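Local atomic coordinates of 2-C-methyl-D-erythritol 2,4-cyclodiphosphate synthase (Thermus thermophilus, PDB entry 1IV3), a protein that catalyses the conversion of 4-diphosphocytidyl-2-C-methyl-D-erythritol 2-phosphate to 2-C-methyl-D-erythritol 2,4-cyclodiphosphate with release of CMP, a step of non-mevalonate isoprenoid synthesis. Residues L98-R102 with P103-P107; A47-A51 with Y52-D56; R82-A86 with R87-L91. The protein carries 3 engineered substitutions. All coordinates share one frame; numbering follows the deposited sequence.

Contact 1 of 3, residues L98-R102 with P103-P107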
# COMPACT_ATOMS: atom_id res chain seq x y z
N LEU A 98 -8.68 2.08 -5.64
CA LEU A 98 -8.80 1.42 -6.92
C LEU A 98 -8.10 2.25 -7.99
O LEU A 98 -8.37 3.45 -8.09
CB LEU A 98 -10.25 1.23 -7.33
CG LEU A 98 -11.13 0.59 -6.26
CD1 LEU A 98 -12.50 0.31 -6.87
CD2 LEU A 98 -10.50 -0.67 -5.71
N THR A 99 -7.24 1.55 -8.74
CA THR A 99 -6.46 2.20 -9.79
C THR A 99 -6.72 1.54 -11.12
O THR A 99 -6.58 0.32 -11.27
CB THR A 99 -4.96 2.13 -9.45
OG1 THR A 99 -4.73 2.73 -8.17
CG2 THR A 99 -4.15 2.90 -10.47
N LEU A 100 -7.13 2.34 -12.10
CA LEU A 100 -7.34 1.86 -13.47
C LEU A 100 -7.51 3.07 -14.39
O LEU A 100 -8.02 4.11 -13.96
CB LEU A 100 -8.53 0.91 -13.55
CG LEU A 100 -9.94 1.48 -13.50
CD1 LEU A 100 -10.99 0.38 -13.62
CD2 LEU A 100 -10.17 2.26 -12.22
N ASP A 101 -7.06 2.94 -15.63
CA ASP A 101 -7.10 4.09 -16.53
C ASP A 101 -8.47 4.29 -17.15
O ASP A 101 -8.82 5.42 -17.53
CB ASP A 101 -6.00 3.94 -17.60
CG ASP A 101 -4.62 3.95 -16.97
OD1 ASP A 101 -4.48 3.79 -15.74
OD2 ASP A 101 -3.62 4.16 -17.69
N ARG A 102 -9.28 3.25 -17.26
CA ARG A 102 -10.65 3.40 -17.76
C ARG A 102 -11.44 2.20 -17.26
O ARG A 102 -10.75 1.18 -17.04
CB ARG A 102 -10.66 3.48 -19.28
CG ARG A 102 -9.78 2.44 -19.94
CD ARG A 102 -9.80 2.50 -21.47
NE ARG A 102 -9.22 1.26 -21.99
CZ ARG A 102 -9.57 0.63 -23.10
NH1 ARG A 102 -10.54 1.11 -23.86
NH2 ARG A 102 -8.94 -0.49 -23.45
N PRO A 103 -12.74 2.28 -17.06
CA PRO A 103 -13.57 3.46 -17.26
C PRO A 103 -13.49 4.41 -16.06
O PRO A 103 -12.94 4.04 -15.02
CB PRO A 103 -14.99 2.87 -17.30
CG PRO A 103 -14.91 1.73 -16.34
CD PRO A 103 -13.55 1.14 -16.55
N LYS A 104 -14.03 5.62 -16.19
CA LYS A 104 -14.14 6.51 -15.05
C LYS A 104 -15.04 5.91 -13.97
O LYS A 104 -16.14 5.44 -14.29
CB LYS A 104 -14.70 7.88 -15.49
CG LYS A 104 -13.74 8.60 -16.43
CD LYS A 104 -14.26 9.97 -16.81
CE LYS A 104 -13.21 11.05 -16.55
NZ LYS A 104 -12.34 11.26 -17.75
N LEU A 105 -14.58 5.94 -12.73
CA LEU A 105 -15.39 5.37 -11.64
C LEU A 105 -16.23 6.41 -10.93
O LEU A 105 -17.21 6.08 -10.24
CB LEU A 105 -14.48 4.58 -10.69
CG LEU A 105 -13.82 3.32 -11.27
CD1 LEU A 105 -13.09 2.53 -10.19
CD2 LEU A 105 -14.84 2.41 -11.96
N GLY A 106 -15.86 7.69 -11.11
CA GLY A 106 -16.61 8.78 -10.50
C GLY A 106 -18.12 8.69 -10.53
O GLY A 106 -18.77 8.79 -9.47
N PRO A 107 -18.69 8.47 -11.71
CA PRO A 107 -20.16 8.42 -11.82
C PRO A 107 -20.76 7.27 -11.02
O PRO A 107 -21.99 7.29 -10.84
CB PRO A 107 -20.41 8.22 -13.32
CG PRO A 107 -19.18 8.73 -13.97
CD PRO A 107 -18.08 8.27 -13.03
O HOH W 1 -10.55 5.41 -14.10
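Leu105 reaches back across the turn to two leucines, and the apolar part of the contact centres on one of its methyl groups. Its CD1 lies 3.6 Å from CD2 of Leu100 and 4.0 Å from CD1 of Leu98, and its side chain meets each of the two at about a right angle. Leu100 holds CG between its own backbone N and carbonyl carbon (chi1 76°), which directs CD2 to Leu105 while its other methyl, CD1, stands 4.0 Å from CD of Pro103. The two branches thus grip different residues of the returning chain.

The backbone reverses through a cis peptide between Arg102 and Pro103, which brings their CA atoms to 3.0 Å. Inside the turn a water donates to both sides, 2.8 Å to Leu100 O and 2.9 Å to Pro103 O, and so ties two carbonyls that cannot bond each other. Arg102 sends its extended chain away from the turn, where its guanidinium forms a salt bridge with Glu14.

Residues Leu100 to Gly106 are assigned to the binding site for 4-CDP-2-C-methyl-D-erythritol 2-phosphate. The loop links strand 91-99 to helix 109-120: Leu98 bonds through its backbone to Thr130 and Lys132 of strand 127-132, Leu105 packs on Phe131 of the same strand, and Leu20 and Leu18 of strand 18-20 touch Leu105 and Pro103.

Contact 2 of 3, residues A47-A51 with Y52-D56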
# COMPACT_ATOMS: atom_id res chain seq x y z
N ALA A 47 -7.26 -8.60 3.02
CA ALA A 47 -6.95 -7.75 4.17
C ALA A 47 -7.61 -8.29 5.44
O ALA A 47 -6.99 -8.32 6.50
CB ALA A 47 -7.40 -6.32 3.91
N LEU A 48 -8.89 -8.71 5.33
CA LEU A 48 -9.59 -9.31 6.47
C LEU A 48 -8.91 -10.58 6.94
O LEU A 48 -8.67 -10.76 8.14
CB LEU A 48 -11.03 -9.63 6.06
CG LEU A 48 -11.95 -8.42 5.83
CD1 LEU A 48 -13.29 -8.87 5.23
CD2 LEU A 48 -12.22 -7.66 7.13
N LEU A 49 -8.60 -11.47 5.99
CA LEU A 49 -7.94 -12.72 6.36
C LEU A 49 -6.61 -12.43 7.04
O LEU A 49 -6.23 -13.01 8.06
CB LEU A 49 -7.70 -13.59 5.12
CG LEU A 49 -8.96 -14.10 4.39
CD1 LEU A 49 -8.56 -14.90 3.16
CD2 LEU A 49 -9.81 -14.94 5.33
N SER A 50 -5.88 -11.50 6.43
CA SER A 50 -4.57 -11.08 6.92
C SER A 50 -4.63 -10.59 8.37
O SER A 50 -3.71 -10.85 9.15
CB SER A 50 -4.02 -9.98 6.00
OG SER A 50 -2.61 -9.89 6.20
N ALA A 51 -5.69 -9.87 8.72
CA ALA A 51 -5.82 -9.33 10.06
C ALA A 51 -5.82 -10.42 11.14
O ALA A 51 -5.57 -10.09 12.30
CB ALA A 51 -7.08 -8.48 10.21
N TYR A 52 -6.10 -11.66 10.75
CA TYR A 52 -6.06 -12.76 11.71
C TYR A 52 -5.08 -13.84 11.31
O TYR A 52 -5.08 -14.92 11.90
CB TYR A 52 -7.46 -13.36 11.89
CG TYR A 52 -8.24 -12.57 12.92
CD1 TYR A 52 -8.86 -11.39 12.53
CD2 TYR A 52 -8.31 -12.99 14.24
CE1 TYR A 52 -9.57 -10.63 13.45
CE2 TYR A 52 -9.03 -12.24 15.15
CZ TYR A 52 -9.65 -11.08 14.75
OH TYR A 52 -10.36 -10.33 15.65
N GLY A 53 -4.21 -13.58 10.32
CA GLY A 53 -3.22 -14.57 9.95
C GLY A 53 -3.83 -15.78 9.28
O GLY A 53 -3.19 -16.84 9.27
N LEU A 54 -5.03 -15.69 8.71
CA LEU A 54 -5.74 -16.87 8.23
C LEU A 54 -5.30 -17.36 6.88
O LEU A 54 -5.63 -18.46 6.43
CB LEU A 54 -7.24 -16.52 8.21
CG LEU A 54 -7.76 -16.16 9.62
CD1 LEU A 54 -9.17 -15.62 9.52
CD2 LEU A 54 -7.65 -17.38 10.51
N GLY A 55 -4.50 -16.56 6.17
CA GLY A 55 -4.01 -17.01 4.88
C GLY A 55 -4.37 -15.97 3.84
O GLY A 55 -4.23 -14.79 4.15
N ASP A 56 -4.83 -16.40 2.67
CA ASP A 56 -5.24 -15.46 1.63
C ASP A 56 -6.25 -16.17 0.74
O ASP A 56 -6.60 -17.34 0.97
CB ASP A 56 -4.05 -14.90 0.86
CG ASP A 56 -3.20 -15.93 0.17
OD1 ASP A 56 -3.77 -16.87 -0.42
OD2 ASP A 56 -1.95 -15.87 0.15
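Leu49 O is gripped by two backbone donors that reach it from opposite faces of its carbonyl plane. Leu54 N, at 3.0 Å, makes a nearly straight bond (170°), whereas that from Tyr52 N, also 3.0 Å, is more bent at 151°. Beside them Gly53 N bonds to Ser50 O at 3.0 Å and closes a type I turn from Ser50 to Gly53.

Leu54 folds back over the helix end, its CB 3.7 Å from Leu49 O, and its side chain crosses that of Leu49 at about a right angle. Leu49 places CG anti to its carbonyl carbon (chi1 -65°), and its CD1 rests 3.6 Å from the backbone C of Asp56. Ala51 CB lies 4.1 Å from CD1 of the Tyr52 ring; Leu48 O stands at the ring's edge, near its plane. The ring also forms a cation-pi contact with Arg2 and packs on Val84 and Ala89. With an alanine in place of Tyr52, Arg2 would probably lose its aromatic mate and a gap would open beside Val84.

Asp56 N-caps the next helix through OD1 to Leu59 N, while its OD2 takes a salt bridge from Arg109 of the second subunit; it is also a predicted substrate-binding residue. The bonds from Leu54 N to Leu49 O and from Gly53 N to Ser50 O form a Schellman motif ending helix 39-50, with Gly53, at positive phi, as C-prime.

Contact 3 of 3, residues R82-A86 with R87-L91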
# COMPACT_ATOMS: atom_id res chain seq x y z
N ARG A 82 -17.06 -14.10 8.10
CA ARG A 82 -17.56 -15.09 9.07
C ARG A 82 -16.43 -15.64 9.93
O ARG A 82 -16.55 -15.76 11.15
CB ARG A 82 -18.27 -16.25 8.37
CG ARG A 82 -18.88 -17.27 9.34
CD ARG A 82 -19.55 -18.41 8.57
NE ARG A 82 -18.54 -19.29 7.97
CZ ARG A 82 -17.83 -20.13 8.73
NH1 ARG A 82 -18.06 -20.16 10.04
NH2 ARG A 82 -16.92 -20.94 8.20
N LEU A 83 -15.31 -15.95 9.28
CA LEU A 83 -14.14 -16.49 9.96
C LEU A 83 -13.56 -15.50 10.96
O LEU A 83 -13.22 -15.88 12.07
CB LEU A 83 -13.06 -16.87 8.94
CG LEU A 83 -13.43 -17.98 7.96
CD1 LEU A 83 -12.37 -18.09 6.86
CD2 LEU A 83 -13.60 -19.31 8.67
N VAL A 84 -13.42 -14.21 10.61
CA VAL A 84 -12.85 -13.35 11.67
C VAL A 84 -13.86 -13.08 12.78
O VAL A 84 -13.45 -12.95 13.94
CB VAL A 84 -12.31 -12.07 11.04
CG1 VAL A 84 -11.33 -12.51 9.95
CG2 VAL A 84 -13.41 -11.20 10.47
N GLU A 85 -15.16 -13.00 12.45
CA GLU A 85 -16.18 -12.71 13.47
C GLU A 85 -16.18 -13.87 14.45
O GLU A 85 -16.32 -13.72 15.66
CB GLU A 85 -17.57 -12.51 12.87
CG GLU A 85 -17.76 -11.12 12.27
CD GLU A 85 -18.96 -10.98 11.36
OE1 GLU A 85 -19.86 -11.84 11.38
OE2 GLU A 85 -19.03 -9.98 10.61
N ALA A 86 -15.99 -15.07 13.90
CA ALA A 86 -15.96 -16.20 14.83
C ALA A 86 -14.78 -16.12 15.78
O ALA A 86 -14.76 -16.77 16.83
CB ALA A 86 -15.89 -17.50 14.04
N ARG A 87 -13.77 -15.35 15.42
CA ARG A 87 -12.59 -15.23 16.28
C ARG A 87 -12.64 -13.96 17.12
O ARG A 87 -11.61 -13.60 17.70
CB ARG A 87 -11.34 -15.30 15.40
CG ARG A 87 -11.07 -16.74 14.93
CD ARG A 87 -10.22 -16.73 13.67
NE ARG A 87 -9.96 -18.05 13.11
CZ ARG A 87 -10.83 -18.85 12.51
NH1 ARG A 87 -12.12 -18.53 12.35
NH2 ARG A 87 -10.41 -20.03 12.06
N GLY A 88 -13.81 -13.35 17.21
CA GLY A 88 -14.10 -12.21 18.05
C GLY A 88 -13.95 -10.87 17.38
O GLY A 88 -14.09 -9.82 18.01
N ALA A 89 -13.67 -10.81 16.08
CA ALA A 89 -13.44 -9.49 15.48
C ALA A 89 -14.71 -8.68 15.29
O ALA A 89 -15.80 -9.22 15.03
CB ALA A 89 -12.78 -9.72 14.13
N LYS A 90 -14.59 -7.37 15.40
CA LYS A 90 -15.61 -6.41 15.03
C LYS A 90 -15.00 -5.49 13.96
O LYS A 90 -14.19 -4.62 14.29
CB LYS A 90 -16.09 -5.51 16.16
CG LYS A 90 -17.32 -5.93 16.91
CD LYS A 90 -17.32 -7.36 17.41
CE LYS A 90 -18.73 -7.80 17.81
NZ LYS A 90 -18.71 -8.64 19.04
N LEU A 91 -15.38 -5.69 12.71
CA LEU A 91 -14.84 -4.77 11.69
C LEU A 91 -15.23 -3.34 12.03
O LEU A 91 -16.38 -3.09 12.39
CB LEU A 91 -15.38 -5.19 10.34
CG LEU A 91 -14.84 -4.51 9.09
CD1 LEU A 91 -13.32 -4.44 9.04
CD2 LEU A 91 -15.39 -5.26 7.87
O HOH W 2 -17.15 -11.41 16.23
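Leu83 offers its carbonyl oxygen to the guanidinium of Arg87, the residue one turn further on. NH1 donates to Leu83 O over 2.9 Å, tilted 29° from the carbonyl plane; this side-chain donor supplements the weak bond that the same oxygen receives from Arg87 N. The arginine gets there with CG anti to its own carbonyl carbon (chi1 -74°) and an extended chain from CG to NE, which lays it side by side with Leu83, both pointing the same way; CD2 of Leu83 is 4.0 Å from NH1.

Val84 follows with a carbonyl that has two donors, on opposite faces of its plane. Arg87 N lies 2.8 Å from Val84 O and Ala89 N 3.0 Å from it, the latter bond being the straighter at 164°. Ala89 turns its methyl back against the helix, so that its CB is 3.9 Å from CB of Val84. Ala89 also packs against Leu150 of strand 141-150, which gives this buried side of the turn an apolar character.

Glu85 O accepts from Gly88 N at 3.0 Å. A water donates to Ala89 O at 2.8 Å and approaches Glu85 O at 2.5 Å, a distance short enough to be doubtful, so that the bridge between the two carbonyls rests mainly on its Ala89 leg. The carboxylate of Glu85 serves another partner, in a salt bridge with Arg121. Ala86, with Arg87 and Gly88, forms the exposed side of the turn.

No other subunit of the trimer touches these residues. The pair of bonds from Ala89 N to Val84 O and from Gly88 N to Glu85 O, with Gly88 at positive phi as C-prime, makes a Schellman motif, which ends helix 73-86 and releases the chain toward strand 91-99.

Overall arrangement
Contacts 2 and 3 are two Schellman helix ends, of helices 39-50 and 73-86, whose centres lie about 11 Å apart and which touch through Tyr52 and Leu54 against Val84, Ala89 and Arg87. Contact 2 is buried and reaches the second subunit, whereas contact 3 is partly buried and adds an arginine side-chain hydrogen bond and a water to the same backbone pattern. Its loop leads into strand 91-99, whose far end opens contact 1, also partly buried but across the chain's centre, about 27 Å from contact 2 and about 32 Å from contact 3, centre to centre. There, at a cis-proline turn, leucine packing with one water replaces direct hydrogen bonds between the segments.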